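Local coordinates for sugar phosphate isomerase/epimerase (Parabacteroides distasonis, PDB 3L23), which binds a magnesium ion in a xylose isomerase-like TIM barrel and probably acts as an isomerase or epimerase on sugar substrates, at residues P227-P235 with M259-I269; M130-K140 with D196-D205. All coordinates share one frame; numbering follows the deposited sequence. Where two conformers were deposited one is given.

Interaction 1 (P227-P235 with M259-I269); sequences PVEYMQKHP and MIFKQMYANGI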
loop_
_atom_site.group_PDB
_atom_site.type_symbol
_atom_site.label_atom_id
_atom_site.label_comp_id
_atom_site.label_asym_id
_atom_site.label_seq_id
_atom_site.Cartn_x
_atom_site.Cartn_y
_atom_site.Cartn_z
ATOM N N PRO A 227 -15.485 2.635 1.486
ATOM C CA PRO A 227 -14.748 1.484 1.001
ATOM C C PRO A 227 -15.631 0.263 0.793
ATOM O O PRO A 227 -15.342 -0.566 -0.065
ATOM C CB PRO A 227 -13.719 1.235 2.090
ATOM C CG PRO A 227 -14.259 1.821 3.300
ATOM C CD PRO A 227 -15.043 3.024 2.832
ATOM N N VAL A 228 -16.721 0.161 1.533
ATOM C CA VAL A 228 -17.637 -0.971 1.321
ATOM C C VAL A 228 -18.320 -0.886 -0.039
ATOM O O VAL A 228 -18.394 -1.872 -0.763
ATOM C CB VAL A 228 -18.608 -1.079 2.488
ATOM C CG1 VAL A 228 -19.747 -2.045 2.175
ATOM C CG2 VAL A 228 -17.828 -1.507 3.772
ATOM N N GLU A 229 -18.833 0.291 -0.393
ATOM C CA GLU A 229 -19.386 0.522 -1.724
ATOM C C GLU A 229 -18.384 0.245 -2.841
ATOM O O GLU A 229 -18.750 -0.331 -3.875
ATOM C CB GLU A 229 -19.885 1.968 -1.859
ATOM C CG GLU A 229 -20.456 2.310 -3.228
ATOM C CD GLU A 229 -20.817 3.812 -3.416
ATOM O OE1 GLU A 229 -20.411 4.684 -2.587
ATOM O OE2 GLU A 229 -21.523 4.079 -4.420
ATOM N N TYR A 230 -17.137 0.679 -2.664
ATOM C CA TYR A 230 -16.088 0.416 -3.658
ATOM C C TYR A 230 -15.841 -1.088 -3.844
ATOM O O TYR A 230 -15.732 -1.583 -4.984
ATOM C CB TYR A 230 -14.774 1.165 -3.341
ATOM C CG TYR A 230 -14.733 2.470 -4.083
ATOM C CD1 TYR A 230 -14.374 2.518 -5.414
ATOM C CD2 TYR A 230 -15.132 3.660 -3.462
ATOM C CE1 TYR A 230 -14.390 3.738 -6.125
ATOM C CE2 TYR A 230 -15.170 4.826 -4.150
ATOM C CZ TYR A 230 -14.815 4.869 -5.493
ATOM O OH TYR A 230 -14.884 6.089 -6.154
HETATM N N MSE A 231 -15.717 -1.820 -2.744
HETATM C CA MSE A 231 -15.574 -3.288 -2.828
HETATM C C MSE A 231 -16.791 -3.948 -3.524
HETATM O O MSE A 231 -16.634 -4.886 -4.298
HETATM C CB MSE A 231 -15.353 -3.911 -1.433
HETATM C CG MSE A 231 -13.917 -3.867 -0.983
HETATM SE SE MSE A 231 -13.707 -4.763 0.734
HETATM C CE MSE A 231 -14.395 -3.369 1.930
ATOM N N GLN A 232 -17.994 -3.454 -3.260
ATOM C CA GLN A 232 -19.196 -4.031 -3.899
ATOM C C GLN A 232 -19.223 -3.733 -5.385
ATOM O O GLN A 232 -19.626 -4.575 -6.189
ATOM C CB GLN A 232 -20.467 -3.516 -3.234
ATOM C CG GLN A 232 -20.657 -4.035 -1.798
ATOM C CD GLN A 232 -21.768 -3.302 -1.005
ATOM O OE1 GLN A 232 -22.452 -2.440 -1.536
ATOM N NE2 GLN A 232 -21.967 -3.688 0.239
ATOM N N LYS A 233 -18.813 -2.522 -5.748
ATOM C CA LYS A 233 -18.849 -2.088 -7.166
ATOM C C LYS A 233 -17.716 -2.663 -7.994
ATOM O O LYS A 233 -17.919 -2.991 -9.169
ATOM C CB LYS A 233 -18.820 -0.555 -7.275
ATOM C CG LYS A 233 -20.128 0.149 -6.960
ATOM N N HIS A 234 -16.530 -2.804 -7.397
ATOM C CA HIS A 234 -15.319 -3.249 -8.102
ATOM C C HIS A 234 -14.643 -4.447 -7.456
ATOM O O HIS A 234 -13.423 -4.436 -7.197
ATOM C CB HIS A 234 -14.329 -2.055 -8.200
ATOM C CG HIS A 234 -14.903 -0.847 -8.878
ATOM N ND1 HIS A 234 -15.010 -0.749 -10.246
ATOM C CD2 HIS A 234 -15.451 0.289 -8.380
ATOM C CE1 HIS A 234 -15.602 0.392 -10.568
ATOM N NE2 HIS A 234 -15.851 1.059 -9.460
ATOM N N PRO A 235 -15.407 -5.543 -7.240
ATOM C CA PRO A 235 -14.864 -6.732 -6.571
ATOM C C PRO A 235 -13.766 -7.388 -7.388
ATOM O O PRO A 235 -12.955 -8.114 -6.839
ATOM C CB PRO A 235 -16.078 -7.670 -6.480
ATOM C CG PRO A 235 -16.999 -7.236 -7.503
ATOM C CD PRO A 235 -16.802 -5.754 -7.668
HETATM N N MSE A 259 -18.387 -4.133 9.148
HETATM C CA MSE A 259 -18.866 -4.127 7.766
HETATM C C MSE A 259 -17.729 -4.273 6.775
HETATM O O MSE A 259 -17.875 -4.950 5.759
HETATM C CB MSE A 259 -19.720 -2.855 7.490
HETATM C CG MSE A 259 -20.428 -2.841 6.186
HETATM SE SE MSE A 259 -21.909 -4.112 6.143
HETATM C CE MSE A 259 -21.305 -4.997 4.463
ATOM N N ILE A 260 -16.600 -3.605 7.038
ATOM C CA ILE A 260 -15.425 -3.720 6.183
ATOM C C ILE A 260 -14.969 -5.189 6.087
ATOM O O ILE A 260 -14.769 -5.693 4.989
ATOM C CB ILE A 260 -14.290 -2.808 6.656
ATOM C CG1 ILE A 260 -14.642 -1.371 6.318
ATOM C CG2 ILE A 260 -12.958 -3.183 6.017
ATOM C CD1 ILE A 260 -13.744 -0.353 6.998
ATOM N N PHE A 261 -14.838 -5.875 7.222
ATOM C CA PHE A 261 -14.419 -7.290 7.180
ATOM C C PHE A 261 -15.470 -8.217 6.568
ATOM O O PHE A 261 -15.128 -9.145 5.844
ATOM C CB PHE A 261 -13.999 -7.797 8.550
ATOM C CG PHE A 261 -12.581 -7.475 8.874
ATOM C CD1 PHE A 261 -12.233 -6.224 9.466
ATOM C CD2 PHE A 261 -11.567 -8.368 8.543
ATOM C CE1 PHE A 261 -10.905 -5.908 9.747
ATOM C CE2 PHE A 261 -10.253 -8.051 8.824
ATOM C CZ PHE A 261 -9.920 -6.836 9.416
ATOM N N LYS A 262 -16.740 -7.960 6.843
ATOM C CA LYS A 262 -17.803 -8.735 6.225
ATOM C C LYS A 262 -17.665 -8.661 4.713
ATOM O O LYS A 262 -17.725 -9.689 3.989
ATOM C CB LYS A 262 -19.154 -8.196 6.669
ATOM C CG LYS A 262 -20.326 -8.867 5.999
ATOM C CD LYS A 262 -21.607 -8.577 6.723
ATOM C CE LYS A 262 -22.782 -8.796 5.818
ATOM N NZ LYS A 262 -24.031 -8.756 6.598
ATOM N N GLN A 263 -17.480 -7.443 4.221
ATOM C CA GLN A 263 -17.377 -7.246 2.793
ATOM C C GLN A 263 -16.080 -7.861 2.223
ATOM O O GLN A 263 -16.089 -8.410 1.126
ATOM C CB GLN A 263 -17.492 -5.746 2.411
ATOM C CG GLN A 263 -17.711 -5.566 0.919
ATOM C CD GLN A 263 -19.036 -6.131 0.434
ATOM O OE1 GLN A 263 -20.113 -5.827 1.011
ATOM N NE2 GLN A 263 -18.989 -7.002 -0.601
HETATM N N MSE A 264 -14.985 -7.753 2.965
HETATM C CA MSE A 264 -13.708 -8.320 2.561
HETATM C C MSE A 264 -13.846 -9.845 2.299
HETATM O O MSE A 264 -13.412 -10.354 1.240
HETATM C CB MSE A 264 -12.641 -8.033 3.623
HETATM C CG MSE A 264 -11.231 -8.379 3.172
HETATM SE SE MSE A 264 -9.981 -8.271 4.654
HETATM C CE MSE A 264 -10.367 -9.941 5.399
ATOM N N TYR A 265 -14.503 -10.547 3.231
ATOM C CA TYR A 265 -14.725 -11.995 3.159
ATOM C C TYR A 265 -15.710 -12.344 2.044
ATOM O O TYR A 265 -15.446 -13.274 1.297
ATOM C CB TYR A 265 -15.162 -12.558 4.522
ATOM C CG TYR A 265 -14.075 -12.511 5.546
ATOM C CD1 TYR A 265 -12.807 -13.027 5.285
ATOM C CD2 TYR A 265 -14.279 -11.897 6.773
ATOM C CE1 TYR A 265 -11.790 -12.924 6.233
ATOM C CE2 TYR A 265 -13.285 -11.817 7.693
ATOM C CZ TYR A 265 -12.036 -12.306 7.434
ATOM O OH TYR A 265 -11.053 -12.182 8.419
ATOM N N ALA A 266 -16.801 -11.585 1.897
ATOM C CA ALA A 266 -17.744 -11.779 0.794
ATOM C C ALA A 266 -17.028 -11.681 -0.570
ATOM O O ALA A 266 -17.302 -12.435 -1.507
ATOM C CB ALA A 266 -18.875 -10.756 0.849
ATOM N N ASN A 267 -16.096 -10.750 -0.670
ATOM C CA ASN A 267 -15.346 -10.566 -1.901
ATOM C C ASN A 267 -14.243 -11.583 -2.139
ATOM O O ASN A 267 -13.722 -11.674 -3.250
ATOM C CB ASN A 267 -14.689 -9.194 -1.924
ATOM C CG ASN A 267 -15.618 -8.105 -2.401
ATOM O OD1 ASN A 267 -16.816 -8.155 -2.182
ATOM N ND2 ASN A 267 -15.034 -7.074 -3.019
ATOM N N GLY A 268 -13.889 -12.342 -1.113
ATOM C CA GLY A 268 -12.781 -13.295 -1.229
ATOM C C GLY A 268 -11.399 -12.659 -1.213
ATOM O O GLY A 268 -10.437 -13.259 -1.715
ATOM N N ILE A 269 -11.282 -11.475 -0.628
ATOM C CA ILE A 269 -9.988 -10.808 -0.461
ATOM C C ILE A 269 -9.171 -11.625 0.572
ATOM O O ILE A 269 -9.608 -11.846 1.676
ATOM C CB ILE A 269 -10.159 -9.333 -0.069
ATOM C CG1 ILE A 269 -10.739 -8.537 -1.244
ATOM C CG2 ILE A 269 -8.813 -8.744 0.347
ATOM C CD1 ILE A 269 -11.150 -7.129 -0.901
HETATM O O HOH W 1 -12.511 -7.718 -4.136
#

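Interaction 2 (M130-K140 with D196-D205); sequences MPTITTHDEAK and DQIYDLMLKD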
loop_
_atom_site.group_PDB
_atom_site.type_symbol
_atom_site.label_atom_id
_atom_site.label_comp_id
_atom_site.label_asym_id
_atom_site.label_seq_id
_atom_site.Cartn_x
_atom_site.Cartn_y
_atom_site.Cartn_z
HETATM N N MSE A 130 0.421 8.851 -5.099
HETATM C CA MSE A 130 -0.150 9.324 -6.345
HETATM C C MSE A 130 0.803 10.263 -7.088
HETATM O O MSE A 130 1.379 11.204 -6.483
HETATM C CB MSE A 130 -1.469 10.081 -6.066
HETATM C CG MSE A 130 -2.333 10.199 -7.289
HETATM SE SE MSE A 130 -3.917 11.294 -6.996
HETATM C CE MSE A 130 -3.195 12.906 -7.005
ATOM N N PRO A 131 1.011 10.021 -8.418
ATOM C CA PRO A 131 1.688 11.033 -9.217
ATOM C C PRO A 131 0.882 12.324 -9.287
ATOM O O PRO A 131 -0.263 12.388 -8.852
ATOM C CB PRO A 131 1.791 10.401 -10.628
ATOM C CG PRO A 131 1.520 8.989 -10.466
ATOM C CD PRO A 131 0.679 8.823 -9.214
ATOM N N THR A 132 1.508 13.356 -9.799
ATOM C CA THR A 132 0.791 14.592 -10.042
ATOM C C THR A 132 -0.316 14.376 -11.081
ATOM O O THR A 132 -0.016 14.028 -12.231
ATOM C CB THR A 132 1.753 15.656 -10.578
ATOM O OG1 THR A 132 2.780 15.884 -9.605
ATOM C CG2 THR A 132 1.031 16.970 -10.883
ATOM N N ILE A 133 -1.574 14.584 -10.677
ATOM C CA ILE A 133 -2.726 14.469 -11.566
ATOM C C ILE A 133 -3.696 15.643 -11.298
ATOM O O ILE A 133 -4.268 15.719 -10.191
ATOM C CB ILE A 133 -3.492 13.160 -11.386
ATOM C CG1 ILE A 133 -2.575 11.937 -11.640
ATOM C CG2 ILE A 133 -4.720 13.149 -12.306
ATOM C CD1 ILE A 133 -3.149 10.565 -11.193
ATOM N N THR A 134 -3.832 16.542 -12.266
ATOM C CA THR A 134 -4.775 17.669 -12.177
ATOM C C THR A 134 -5.794 17.754 -13.314
ATOM O O THR A 134 -6.676 18.643 -13.305
ATOM C CB THR A 134 -4.015 18.996 -12.090
ATOM O OG1 THR A 134 -3.283 19.215 -13.291
ATOM C CG2 THR A 134 -3.047 18.975 -10.925
ATOM N N THR A 135 -5.648 16.892 -14.316
ATOM C CA THR A 135 -6.479 16.931 -15.514
ATOM C C THR A 135 -6.805 15.485 -15.922
ATOM O O THR A 135 -6.125 14.543 -15.512
ATOM C CB THR A 135 -5.795 17.625 -16.714
ATOM O OG1 THR A 135 -4.646 16.851 -17.143
ATOM C CG2 THR A 135 -5.378 19.083 -16.394
ATOM N N HIS A 136 -7.830 15.342 -16.770
ATOM C CA HIS A 136 -8.212 14.045 -17.311
ATOM C C HIS A 136 -7.032 13.485 -18.107
ATOM O O HIS A 136 -6.713 12.348 -17.990
ATOM C CB HIS A 136 -9.475 14.139 -18.215
ATOM C CG HIS A 136 -10.754 14.408 -17.467
ATOM N ND1 HIS A 136 -11.241 15.681 -17.232
ATOM C CD2 HIS A 136 -11.660 13.556 -16.916
ATOM C CE1 HIS A 136 -12.378 15.597 -16.552
ATOM N NE2 HIS A 136 -12.656 14.319 -16.350
ATOM N N ASP A 137 -6.388 14.311 -18.915
ATOM C CA ASP A 137 -5.293 13.828 -19.740
ATOM C C ASP A 137 -4.106 13.339 -18.913
ATOM O O ASP A 137 -3.509 12.331 -19.254
ATOM C CB ASP A 137 -4.854 14.898 -20.713
ATOM C CG ASP A 137 -5.865 15.141 -21.848
ATOM O OD1 ASP A 137 -6.903 14.452 -21.938
ATOM O OD2 ASP A 137 -5.630 16.044 -22.639
ATOM N N GLU A 138 -3.776 14.018 -17.810
ATOM C CA GLU A 138 -2.718 13.551 -16.933
ATOM C C GLU A 138 -3.089 12.209 -16.333
ATOM O O GLU A 138 -2.242 11.326 -16.210
ATOM C CB GLU A 138 -2.399 14.574 -15.796
ATOM C CG GLU A 138 -1.635 15.752 -16.321
ATOM C CD GLU A 138 -1.531 16.929 -15.376
ATOM O OE1 GLU A 138 -1.960 16.830 -14.220
ATOM O OE2 GLU A 138 -0.979 17.968 -15.835
ATOM N N ALA A 139 -4.350 12.044 -15.941
ATOM C CA ALA A 139 -4.754 10.778 -15.380
ATOM C C ALA A 139 -4.628 9.653 -16.395
ATOM O O ALA A 139 -4.197 8.535 -16.058
ATOM C CB ALA A 139 -6.211 10.848 -14.829
ATOM N N LYS A 140 -5.026 9.936 -17.633
ATOM C CA LYS A 140 -4.898 8.956 -18.712
ATOM C C LYS A 140 -3.474 8.447 -18.838
ATOM O O LYS A 140 -3.243 7.240 -18.834
ATOM C CB LYS A 140 -5.326 9.557 -20.042
ATOM C CG LYS A 140 -6.791 9.838 -20.188
ATOM C CD LYS A 140 -7.060 10.408 -21.553
ATOM C CE LYS A 140 -8.444 10.969 -21.706
ATOM N NZ LYS A 140 -8.571 11.592 -23.048
ATOM N N ASP A 196 -14.877 14.302 -12.359
ATOM C CA ASP A 196 -14.708 12.891 -12.052
ATOM C C ASP A 196 -13.653 12.695 -11.000
ATOM O O ASP A 196 -12.607 13.334 -11.077
ATOM C CB ASP A 196 -14.249 12.176 -13.304
ATOM C CG ASP A 196 -15.216 12.324 -14.420
ATOM O OD1 ASP A 196 -16.320 11.760 -14.289
ATOM O OD2 ASP A 196 -14.896 13.026 -15.417
ATOM N N GLN A 197 -13.888 11.775 -10.055
ATOM C CA GLN A 197 -12.877 11.450 -9.084
ATOM C C GLN A 197 -11.712 10.754 -9.786
ATOM O O GLN A 197 -11.915 9.846 -10.605
ATOM C CB GLN A 197 -13.441 10.559 -7.969
ATOM C CG GLN A 197 -14.538 11.274 -7.153
ATOM C CD GLN A 197 -15.058 10.480 -5.975
ATOM O OE1 GLN A 197 -15.288 11.049 -4.900
ATOM N NE2 GLN A 197 -15.214 9.148 -6.158
ATOM N N ILE A 198 -10.499 11.155 -9.432
ATOM C CA ILE A 198 -9.293 10.520 -9.999
ATOM C C ILE A 198 -9.324 9.012 -9.860
ATOM O O ILE A 198 -9.021 8.303 -10.808
ATOM C CB ILE A 198 -7.979 11.148 -9.406
ATOM C CG1 ILE A 198 -7.824 12.583 -9.874
ATOM C CG2 ILE A 198 -6.729 10.333 -9.813
ATOM C CD1 ILE A 198 -6.870 13.403 -9.011
ATOM N N TYR A 199 -9.690 8.488 -8.688
ATOM C CA TYR A 199 -9.705 7.038 -8.484
ATOM C C TYR A 199 -10.627 6.311 -9.479
ATOM O O TYR A 199 -10.305 5.188 -9.953
ATOM C CB TYR A 199 -10.126 6.754 -7.043
ATOM C CG TYR A 199 -9.771 5.382 -6.497
ATOM C CD1 TYR A 199 -8.441 5.025 -6.245
ATOM C CD2 TYR A 199 -10.762 4.439 -6.229
ATOM C CE1 TYR A 199 -8.124 3.776 -5.739
ATOM C CE2 TYR A 199 -10.437 3.197 -5.715
ATOM C CZ TYR A 199 -9.144 2.870 -5.482
ATOM O OH TYR A 199 -8.790 1.631 -4.989
ATOM N N ASP A 200 -11.791 6.900 -9.743
ATOM C CA ASP A 200 -12.719 6.343 -10.751
ATOM C C ASP A 200 -12.099 6.300 -12.141
ATOM O O ASP A 200 -12.308 5.337 -12.864
ATOM C CB ASP A 200 -14.041 7.077 -10.722
ATOM C CG ASP A 200 -14.729 6.897 -9.405
ATOM O OD1 ASP A 200 -14.579 5.796 -8.856
ATOM O OD2 ASP A 200 -15.385 7.814 -8.900
ATOM N N LEU A 201 -11.316 7.312 -12.500
ATOM C CA LEU A 201 -10.602 7.311 -13.759
ATOM C C LEU A 201 -9.520 6.225 -13.755
ATOM O O LEU A 201 -9.263 5.593 -14.791
ATOM C CB LEU A 201 -9.983 8.687 -14.058
ATOM C CG LEU A 201 -10.948 9.878 -14.168
ATOM C CD1 LEU A 201 -10.171 11.179 -14.267
ATOM C CD2 LEU A 201 -11.936 9.672 -15.325
HETATM N N MSE A 202 -8.884 5.991 -12.601
HETATM C CA MSE A 202 -7.840 4.969 -12.525
HETATM C C MSE A 202 -8.430 3.588 -12.748
HETATM O O MSE A 202 -7.860 2.773 -13.479
HETATM C CB MSE A 202 -7.097 5.030 -11.182
HETATM C CG MSE A 202 -6.173 6.235 -11.070
HETATM SE SE MSE A 202 -5.301 6.070 -9.297
HETATM C CE MSE A 202 -4.024 7.496 -9.548
ATOM N N LEU A 203 -9.551 3.321 -12.097
ATOM C CA LEU A 203 -10.288 2.062 -12.305
ATOM C C LEU A 203 -10.680 1.908 -13.761
ATOM O O LEU A 203 -10.463 0.856 -14.376
ATOM C CB LEU A 203 -11.527 2.029 -11.430
ATOM C CG LEU A 203 -11.241 1.799 -9.941
ATOM C CD1 LEU A 203 -12.428 2.330 -9.078
ATOM C CD2 LEU A 203 -10.855 0.330 -9.600
ATOM N N LYS A 204 -11.256 2.944 -14.333
ATOM C CA LYS A 204 -11.755 2.843 -15.718
ATOM C C LYS A 204 -10.680 2.554 -16.764
ATOM O O LYS A 204 -10.916 1.796 -17.735
ATOM C CB LYS A 204 -12.470 4.140 -16.101
ATOM C CG LYS A 204 -13.102 4.111 -17.464
ATOM C CD LYS A 204 -13.990 5.303 -17.722
ATOM C CE LYS A 204 -13.257 6.597 -17.803
ATOM N NZ LYS A 204 -13.939 7.384 -18.904
ATOM N N ASP A 205 -9.531 3.196 -16.608
ATOM C CA ASP A 205 -8.522 3.255 -17.654
ATOM C C ASP A 205 -7.254 2.459 -17.397
ATOM O O ASP A 205 -6.302 2.574 -18.160
ATOM C CB ASP A 205 -8.166 4.713 -17.918
ATOM C CG ASP A 205 -9.295 5.475 -18.598
ATOM O OD1 ASP A 205 -10.034 4.865 -19.396
ATOM O OD2 ASP A 205 -9.427 6.683 -18.359
#

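Interaction 1 (P227-P235 with M259-I269)
Met231, a selenomethionine, drives its side chain as a knob into the hole formed by Ile260, Gln263, Met264 and Asn267. Its CB lies 3.7 Å from Gln263 CG and close to the Asn267 amide nitrogen, and CG also borders that amide. In the conformer described, one of two deposited, Met231 SE reaches Ile269 CD1 at 3.8 Å, the two side chains meeting at about a right angle. A bend in the last torsion (chi3 -78°) then turns CE toward Ile260 O and Gln263 CB. The backbone of the knob is gripped too: Asn267 ND2 donates to Met231 O at 3.0 Å, nearly straight (169°), in its own amide plane but above the plane of the carbonyl. Water 1 accepts from the same ND2 and donates to Pro235 O. On the outer side, Gln232 NE2 donates to Gln263 OE1 (2.9 Å), with the two amide planes steeply inclined. Gln263 NE2 passes the chain on to Asn267 OD1 at 2.9 Å, fixing the flip of both amides. Near the N-terminal ends Val228 CG2 packs 3.8 Å from Met259 CG. The axes of the short segments 227-233 and 259-267 approach to 9.7 Å, 11° from parallel; a Schellman motif at Gly268 follows helix 257-267. Two near-parallel helices, with strand 238-243 between them in sequence, are the outer-layer neighbours expected of a TIM barrel.

Interaction 2 (M130-K140 with D196-D205)
His136 and Asp196 join the two segments through a hydrogen bond of 2.7 Å from NE2 to OD2. The carboxylate oxygen lies near the imidazole plane, at the ring edge, and receives the proton on its anti lone pair, while ring and carboxylate planes stand 78° apart. The first torsion of His136 places CG beside the backbone N, opposite the carbonyl carbon (chi1 -71°), and carries NE2 across to the strand residue. Such a bond would be expected to favour a proton on NE2. Leu201 CD1 lies obliquely to the same ring, 3.9 Å from His136 CD2, and also meets Ala139 CB, so one methyl touches both the ring and Ala139 of the first turn of helix 136-155.

The apolar half is built by Met130, Ile133, Ile198 and Met202. With CG1 lying beside the backbone N, the extended Ile133 chain brings CD1 against both Ile198 CG2, at 3.8 Å, and Met202 CE, at 3.6 Å. Ile133 CG2 branches instead to the CG1 and CD1 end of Ile198. Met202, extended to its tip, brings CE also to Met130 CG (3.9 Å), whereas Met130, extended as far as SE, lays that atom against Ile198 CG2 at 4.1 Å; the bend at its chi3 affects only CE.

Thr135 caps helix 136-155 by accepting from Glu138 N; separately, Glu138 OE1 accepts hydrogen bonds from Thr134 N and OG1, steadying the turn that follows Ile133. The short helix segments are inclined at 44°. Strand 173-174, which pairs with 196-197, places Val174 against His136, Ile198 and Leu201, while Val142 farther along helix 136-155 touches Ile133 and strand 211-216 adjoins Met202 through Phe213.

In the fold
Interactions 1 and 2 lie in series along one TIM barrel, their centres 23 Å apart, and helices 198-205 and 227-233 join them directly. Tyr230 OH, from 227-235, makes a probable hydrogen bond of 2.7 Å to Asp200 OD1, and its ring meets Tyr199 edge-to-face. Both contacts stand back from the magnesium ion held by His165, Asp216, His242 and Glu275: the side chains of Pro227 and Met130 are each about 12 Å from it. They are also set apart from the metal ligands, Pro227 about 8 Å from Asp216, Ile260 about 9 Å from His242 and Met130 about 9 Å from His165, measured between side chains.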